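Local coordinates for protein ATP grasp ligase (Microcystis aeruginosa MRC, PDB 5IG9) that probably acts as an ATP-grasp ligase, using ATP to activate a carboxylate for bond formation with a nucleophile, at residues Leu216-Ile230 and Trp253-Leu267. Sequence-based numbering, arbitrary orientation.
Sequences LRITIVGEQIFTAAI and WQPYDLPKTIEKQLL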
loop_
_atom_site.group_PDB
_atom_site.type_symbol
_atom_site.label_atom_id
_atom_site.label_comp_id
_atom_site.label_asym_id
_atom_site.label_seq_id
_atom_site.Cartn_x
_atom_site.Cartn_y
_atom_site.Cartn_z
ATOM N N LEU A 216 -12.309 8.864 -23.514
ATOM C CA LEU A 216 -12.692 7.459 -23.479
ATOM C C LEU A 216 -12.706 6.961 -22.040
ATOM O O LEU A 216 -11.772 7.228 -21.276
ATOM C CB LEU A 216 -11.732 6.601 -24.308
ATOM C CG LEU A 216 -11.505 6.979 -25.772
ATOM C CD1 LEU A 216 -10.619 5.953 -26.455
ATOM C CD2 LEU A 216 -12.825 7.116 -26.499
ATOM N N ARG A 217 -13.764 6.238 -21.677
ATOM C CA ARG A 217 -13.855 5.529 -20.403
ATOM C C ARG A 217 -13.962 4.045 -20.710
ATOM O O ARG A 217 -14.987 3.585 -21.216
ATOM C CB ARG A 217 -15.049 6.010 -19.582
ATOM C CG ARG A 217 -15.171 5.343 -18.221
ATOM C CD ARG A 217 -14.045 5.759 -17.282
ATOM N NE ARG A 217 -14.246 5.249 -15.928
ATOM C CZ ARG A 217 -13.532 5.630 -14.873
ATOM N NH1 ARG A 217 -12.567 6.528 -15.014
ATOM N NH2 ARG A 217 -13.785 5.116 -13.677
ATOM N N ILE A 218 -12.911 3.302 -20.395
ATOM C CA ILE A 218 -12.781 1.901 -20.778
ATOM C C ILE A 218 -12.807 1.052 -19.517
ATOM O O ILE A 218 -11.920 1.168 -18.665
ATOM C CB ILE A 218 -11.498 1.664 -21.583
ATOM C CG1 ILE A 218 -11.454 2.632 -22.765
ATOM C CG2 ILE A 218 -11.413 0.219 -22.043
ATOM C CD1 ILE A 218 -10.120 2.699 -23.443
ATOM N N THR A 219 -13.816 0.198 -19.403
ATOM C CA THR A 219 -13.972 -0.708 -18.273
ATOM C C THR A 219 -13.757 -2.132 -18.764
ATOM O O THR A 219 -14.446 -2.586 -19.682
ATOM C CB THR A 219 -15.352 -0.560 -17.635
ATOM O OG1 THR A 219 -15.593 0.816 -17.332
ATOM C CG2 THR A 219 -15.426 -1.366 -16.358
ATOM N N ILE A 220 -12.800 -2.829 -18.159
ATOM C CA ILE A 220 -12.427 -4.177 -18.566
ATOM C C ILE A 220 -12.769 -5.134 -17.436
ATOM O O ILE A 220 -12.388 -4.898 -16.284
ATOM C CB ILE A 220 -10.932 -4.265 -18.921
ATOM C CG1 ILE A 220 -10.625 -3.371 -20.127
ATOM C CG2 ILE A 220 -10.537 -5.708 -19.193
ATOM C CD1 ILE A 220 -9.159 -3.296 -20.472
ATOM N N VAL A 221 -13.484 -6.207 -17.766
ATOM C CA VAL A 221 -13.811 -7.266 -16.816
ATOM C C VAL A 221 -13.312 -8.575 -17.414
ATOM O O VAL A 221 -13.935 -9.121 -18.336
ATOM C CB VAL A 221 -15.315 -7.345 -16.521
ATOM C CG1 VAL A 221 -15.575 -8.322 -15.391
ATOM C CG2 VAL A 221 -15.870 -5.969 -16.191
ATOM N N GLY A 222 -12.202 -9.088 -16.887
ATOM C CA GLY A 222 -11.574 -10.259 -17.468
ATOM C C GLY A 222 -10.911 -9.912 -18.783
ATOM O O GLY A 222 -9.834 -9.311 -18.802
ATOM N N GLU A 223 -11.551 -10.283 -19.895
ATOM C CA GLU A 223 -11.105 -9.875 -21.222
ATOM C C GLU A 223 -12.233 -9.227 -22.014
ATOM O O GLU A 223 -12.134 -9.100 -23.238
ATOM C CB GLU A 223 -10.519 -11.060 -21.993
ATOM C CG GLU A 223 -9.214 -11.583 -21.405
ATOM C CD GLU A 223 -8.542 -12.617 -22.287
ATOM O OE1 GLU A 223 -9.258 -13.408 -22.936
ATOM O OE2 GLU A 223 -7.294 -12.632 -22.339
ATOM N N GLN A 224 -13.303 -8.816 -21.339
ATOM C CA GLN A 224 -14.415 -8.108 -21.958
ATOM C C GLN A 224 -14.198 -6.610 -21.796
ATOM O O GLN A 224 -13.953 -6.133 -20.681
ATOM C CB GLN A 224 -15.743 -8.529 -21.328
ATOM C CG GLN A 224 -16.966 -8.068 -22.085
ATOM C CD GLN A 224 -18.227 -8.755 -21.602
ATOM O OE1 GLN A 224 -18.206 -9.498 -20.619
ATOM N NE2 GLN A 224 -19.335 -8.513 -22.296
ATOM N N ILE A 225 -14.285 -5.875 -22.901
ATOM C CA ILE A 225 -13.898 -4.470 -22.944
ATOM C C ILE A 225 -15.127 -3.627 -23.242
ATOM O O ILE A 225 -15.720 -3.746 -24.320
ATOM C CB ILE A 225 -12.802 -4.220 -23.989
ATOM C CG1 ILE A 225 -11.656 -5.210 -23.785
ATOM C CG2 ILE A 225 -12.304 -2.788 -23.899
ATOM C CD1 ILE A 225 -10.564 -5.094 -24.810
ATOM N N PHE A 226 -15.493 -2.765 -22.294
ATOM C CA PHE A 226 -16.592 -1.819 -22.459
ATOM C C PHE A 226 -16.000 -0.428 -22.665
ATOM O O PHE A 226 -15.456 0.168 -21.728
ATOM C CB PHE A 226 -17.521 -1.835 -21.248
ATOM C CG PHE A 226 -18.072 -3.190 -20.921
ATOM C CD1 PHE A 226 -17.389 -4.047 -20.075
ATOM C CD2 PHE A 226 -19.287 -3.603 -21.444
ATOM C CE1 PHE A 226 -17.898 -5.291 -19.766
ATOM C CE2 PHE A 226 -19.803 -4.845 -21.137
ATOM C CZ PHE A 226 -19.110 -5.690 -20.299
ATOM N N THR A 227 -16.119 0.095 -23.883
ATOM C CA THR A 227 -15.540 1.380 -24.249
ATOM C C THR A 227 -16.644 2.402 -24.461
ATOM O O THR A 227 -17.572 2.168 -25.243
ATOM C CB THR A 227 -14.690 1.261 -25.515
ATOM O OG1 THR A 227 -13.662 0.286 -25.312
ATOM C CG2 THR A 227 -14.047 2.601 -25.843
ATOM N N ALA A 228 -16.529 3.537 -23.777
ATOM C CA ALA A 228 -17.477 4.634 -23.893
ATOM C C ALA A 228 -16.733 5.924 -24.213
ATOM O O ALA A 228 -15.644 6.171 -23.686
ATOM C CB ALA A 228 -18.290 4.795 -22.605
ATOM N N ALA A 229 -17.322 6.746 -25.078
ATOM C CA ALA A 229 -16.705 7.989 -25.518
ATOM C C ALA A 229 -17.672 9.148 -25.331
ATOM O O ALA A 229 -18.891 8.968 -25.340
ATOM C CB ALA A 229 -16.273 7.917 -26.984
ATOM N N ILE A 230 -17.112 10.342 -25.161
ATOM C CA ILE A 230 -17.895 11.565 -25.047
ATOM C C ILE A 230 -17.115 12.697 -25.697
ATOM O O ILE A 230 -15.889 12.789 -25.555
ATOM C CB ILE A 230 -18.241 11.892 -23.579
ATOM C CG1 ILE A 230 -19.173 13.100 -23.494
ATOM C CG2 ILE A 230 -16.984 12.146 -22.759
ATOM C CD1 ILE A 230 -19.654 13.390 -22.091
ATOM N N TRP A 253 -22.424 10.094 -22.984
ATOM C CA TRP A 253 -21.509 9.002 -23.285
ATOM C C TRP A 253 -22.138 8.030 -24.276
ATOM O O TRP A 253 -23.319 7.693 -24.176
ATOM C CB TRP A 253 -21.110 8.266 -22.003
ATOM C CG TRP A 253 -20.255 9.084 -21.080
ATOM C CD1 TRP A 253 -20.684 9.951 -20.118
ATOM C CD2 TRP A 253 -18.821 9.112 -21.032
ATOM N NE1 TRP A 253 -19.610 10.517 -19.476
ATOM C CE2 TRP A 253 -18.455 10.020 -20.020
ATOM C CE3 TRP A 253 -17.812 8.462 -21.748
ATOM C CZ2 TRP A 253 -17.126 10.291 -19.705
ATOM C CZ3 TRP A 253 -16.494 8.732 -21.435
ATOM C CH2 TRP A 253 -16.162 9.637 -20.421
ATOM N N GLN A 254 -21.360 7.574 -25.251
ATOM C CA GLN A 254 -21.887 6.643 -26.247
ATOM C C GLN A 254 -20.893 5.534 -26.561
ATOM O O GLN A 254 -19.683 5.731 -26.448
ATOM C CB GLN A 254 -22.263 7.390 -27.529
ATOM C CG GLN A 254 -21.154 8.268 -28.083
ATOM C CD GLN A 254 -20.913 8.039 -29.562
ATOM O OE1 GLN A 254 -21.641 8.554 -30.410
ATOM N NE2 GLN A 254 -19.884 7.260 -29.879
ATOM N N PRO A 255 -21.398 4.367 -26.954
ATOM C CA PRO A 255 -20.498 3.255 -27.275
ATOM C C PRO A 255 -19.436 3.695 -28.269
ATOM O O PRO A 255 -19.644 4.608 -29.071
ATOM C CB PRO A 255 -21.433 2.200 -27.880
ATOM C CG PRO A 255 -22.786 2.546 -27.365
ATOM C CD PRO A 255 -22.803 4.044 -27.256
ATOM N N TYR A 256 -18.284 3.031 -28.211
ATOM C CA TYR A 256 -17.159 3.373 -29.068
ATOM C C TYR A 256 -16.359 2.108 -29.334
ATOM O O TYR A 256 -16.202 1.271 -28.441
ATOM C CB TYR A 256 -16.281 4.453 -28.424
ATOM C CG TYR A 256 -15.184 5.013 -29.308
ATOM C CD1 TYR A 256 -13.960 4.365 -29.427
ATOM C CD2 TYR A 256 -15.365 6.200 -30.007
ATOM C CE1 TYR A 256 -12.955 4.876 -30.227
ATOM C CE2 TYR A 256 -14.366 6.717 -30.809
ATOM C CZ TYR A 256 -13.164 6.050 -30.914
ATOM O OH TYR A 256 -12.165 6.561 -31.710
ATOM N N ASP A 257 -15.863 1.971 -30.562
ATOM C CA ASP A 257 -15.085 0.806 -30.969
ATOM C C ASP A 257 -13.608 1.181 -31.006
ATOM O O ASP A 257 -13.165 1.905 -31.903
ATOM C CB ASP A 257 -15.551 0.286 -32.328
ATOM C CG ASP A 257 -16.920 -0.372 -32.268
ATOM O OD1 ASP A 257 -17.218 -1.052 -31.263
ATOM O OD2 ASP A 257 -17.703 -0.208 -33.230
ATOM N N LEU A 258 -12.852 0.690 -30.031
ATOM C CA LEU A 258 -11.413 0.868 -30.044
ATOM C C LEU A 258 -10.796 0.106 -31.216
ATOM O O LEU A 258 -11.319 -0.929 -31.637
ATOM C CB LEU A 258 -10.797 0.364 -28.742
ATOM C CG LEU A 258 -10.952 1.202 -27.477
ATOM C CD1 LEU A 258 -10.384 0.453 -26.281
ATOM C CD2 LEU A 258 -10.257 2.538 -27.654
ATOM N N PRO A 259 -9.691 0.602 -31.765
ATOM C CA PRO A 259 -8.892 -0.229 -32.669
ATOM C C PRO A 259 -8.459 -1.506 -31.963
ATOM O O PRO A 259 -8.136 -1.496 -30.773
ATOM C CB PRO A 259 -7.697 0.669 -33.009
ATOM C CG PRO A 259 -8.207 2.062 -32.807
ATOM C CD PRO A 259 -9.161 1.972 -31.651
ATOM N N LYS A 260 -8.462 -2.620 -32.702
ATOM C CA LYS A 260 -8.078 -3.892 -32.101
ATOM C C LYS A 260 -6.653 -3.864 -31.563
ATOM O O LYS A 260 -6.320 -4.653 -30.674
ATOM C CB LYS A 260 -8.231 -5.036 -33.107
ATOM C CG LYS A 260 -7.094 -5.154 -34.106
ATOM C CD LYS A 260 -7.019 -6.551 -34.709
ATOM C CE LYS A 260 -6.505 -7.571 -33.700
ATOM N NZ LYS A 260 -6.323 -8.916 -34.317
ATOM N N THR A 261 -5.808 -2.967 -32.078
ATOM C CA THR A 261 -4.457 -2.827 -31.546
ATOM C C THR A 261 -4.476 -2.199 -30.159
ATOM O O THR A 261 -3.758 -2.647 -29.258
ATOM C CB THR A 261 -3.600 -1.995 -32.498
ATOM O OG1 THR A 261 -3.538 -2.641 -33.775
ATOM C CG2 THR A 261 -2.192 -1.837 -31.948
ATOM N N ILE A 262 -5.294 -1.162 -29.967
ATOM C CA ILE A 262 -5.423 -0.551 -28.648
ATOM C C ILE A 262 -6.040 -1.536 -27.662
ATOM O O ILE A 262 -5.613 -1.629 -26.505
ATOM C CB ILE A 262 -6.245 0.750 -28.736
ATOM C CG1 ILE A 262 -5.611 1.724 -29.734
ATOM C CG2 ILE A 262 -6.370 1.396 -27.362
ATOM C CD1 ILE A 262 -4.253 2.222 -29.323
ATOM N N GLU A 263 -7.049 -2.294 -28.106
ATOM C CA GLU A 263 -7.673 -3.280 -27.227
ATOM C C GLU A 263 -6.673 -4.339 -26.783
ATOM O O GLU A 263 -6.652 -4.730 -25.610
ATOM C CB GLU A 263 -8.864 -3.936 -27.926
ATOM C CG GLU A 263 -10.107 -3.072 -27.982
ATOM C CD GLU A 263 -11.295 -3.820 -28.548
ATOM O OE1 GLU A 263 -11.115 -4.986 -28.958
ATOM O OE2 GLU A 263 -12.406 -3.248 -28.583
ATOM N N LYS A 264 -5.836 -4.819 -27.705
ATOM C CA LYS A 264 -4.862 -5.840 -27.337
ATOM C C LYS A 264 -3.763 -5.269 -26.450
ATOM O O LYS A 264 -3.203 -5.991 -25.618
ATOM C CB LYS A 264 -4.268 -6.484 -28.592
ATOM C CG LYS A 264 -2.932 -5.915 -29.042
ATOM C CD LYS A 264 -1.815 -6.937 -28.878
ATOM C CE LYS A 264 -0.467 -6.380 -29.316
ATOM N NZ LYS A 264 0.598 -7.416 -29.225
ATOM N N GLN A 265 -3.450 -3.979 -26.596
ATOM C CA GLN A 265 -2.437 -3.372 -25.739
ATOM C C GLN A 265 -2.969 -3.157 -24.328
ATOM O O GLN A 265 -2.238 -3.344 -23.349
ATOM C CB GLN A 265 -1.956 -2.049 -26.341
ATOM C CG GLN A 265 -1.072 -2.205 -27.574
ATOM C CD GLN A 265 -0.752 -0.878 -28.234
ATOM O OE1 GLN A 265 -1.650 -0.112 -28.582
ATOM N NE2 GLN A 265 0.533 -0.595 -28.403
ATOM N N LEU A 266 -4.238 -2.767 -24.201
ATOM C CA LEU A 266 -4.826 -2.618 -22.875
ATOM C C LEU A 266 -4.961 -3.963 -22.177
ATOM O O LEU A 266 -4.834 -4.042 -20.951
ATOM C CB LEU A 266 -6.185 -1.929 -22.973
ATOM C CG LEU A 266 -6.167 -0.479 -23.452
ATOM C CD1 LEU A 266 -7.584 0.052 -23.511
ATOM C CD2 LEU A 266 -5.299 0.383 -22.551
ATOM N N LEU A 267 -5.210 -5.031 -22.935
ATOM C CA LEU A 267 -5.247 -6.358 -22.332
ATOM C C LEU A 267 -3.867 -6.778 -21.843
ATOM O O LEU A 267 -3.746 -7.407 -20.787
ATOM C CB LEU A 267 -5.800 -7.376 -23.325
ATOM C CG LEU A 267 -7.312 -7.347 -23.535
ATOM C CD1 LEU A 267 -7.711 -8.443 -24.502
ATOM C CD2 LEU A 267 -8.052 -7.496 -22.212
#
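Ala229 and Gln254 pair their backbones where a short edge strand joins the β-hairpin 216-230 of an antiparallel sheet in this ATP-grasp protein; the chain then packs across one face of the hairpin as helix 260-267. Two nearly straight hydrogen bonds make the pair, Ala229 N to Gln254 O (2.9 Å) and Gln254 N to Ala229 O (2.8 Å). Tyr256 N adds a weak one to Thr227 O.

Apolar packing covers the sheet face bearing Leu216, Ile218, Ile220, Ile225 and Thr227. Ile218 CD1 meets Leu258 CD1 tip to tip (3.6 Å), and the Ile218 side chain crosses that of Leu266 at about a right angle, while Ile225 CD1 lies against the aliphatic CB of Glu263 (3.7 Å). Beta-branched isoleucine and threonine suit the extended strands; Leu258 and Leu266 reach across from loop and helix.

Aromatic contacts close the other end. Tyr256 CG stands anti to the backbone N (chi1 -172°), and Leu216 CD2 sits over the ring face, 4.2 Å from its centroid; its OH is hydrogen-bonded to Tyr290 OH. The small Ala229 leaves room for this ring. On the opposite sheet face, Ile230 CG2 sits over Trp253's six-membered ring, 3.5 Å from its centroid, with Arg217 CB by CZ3. An alanine replacing Trp253 would probably strip Ile230 CG2 of that face and open a gap beside Arg217 CB. Ala228 O lies at the indole edge, 3.5 Å from Trp253 CZ3.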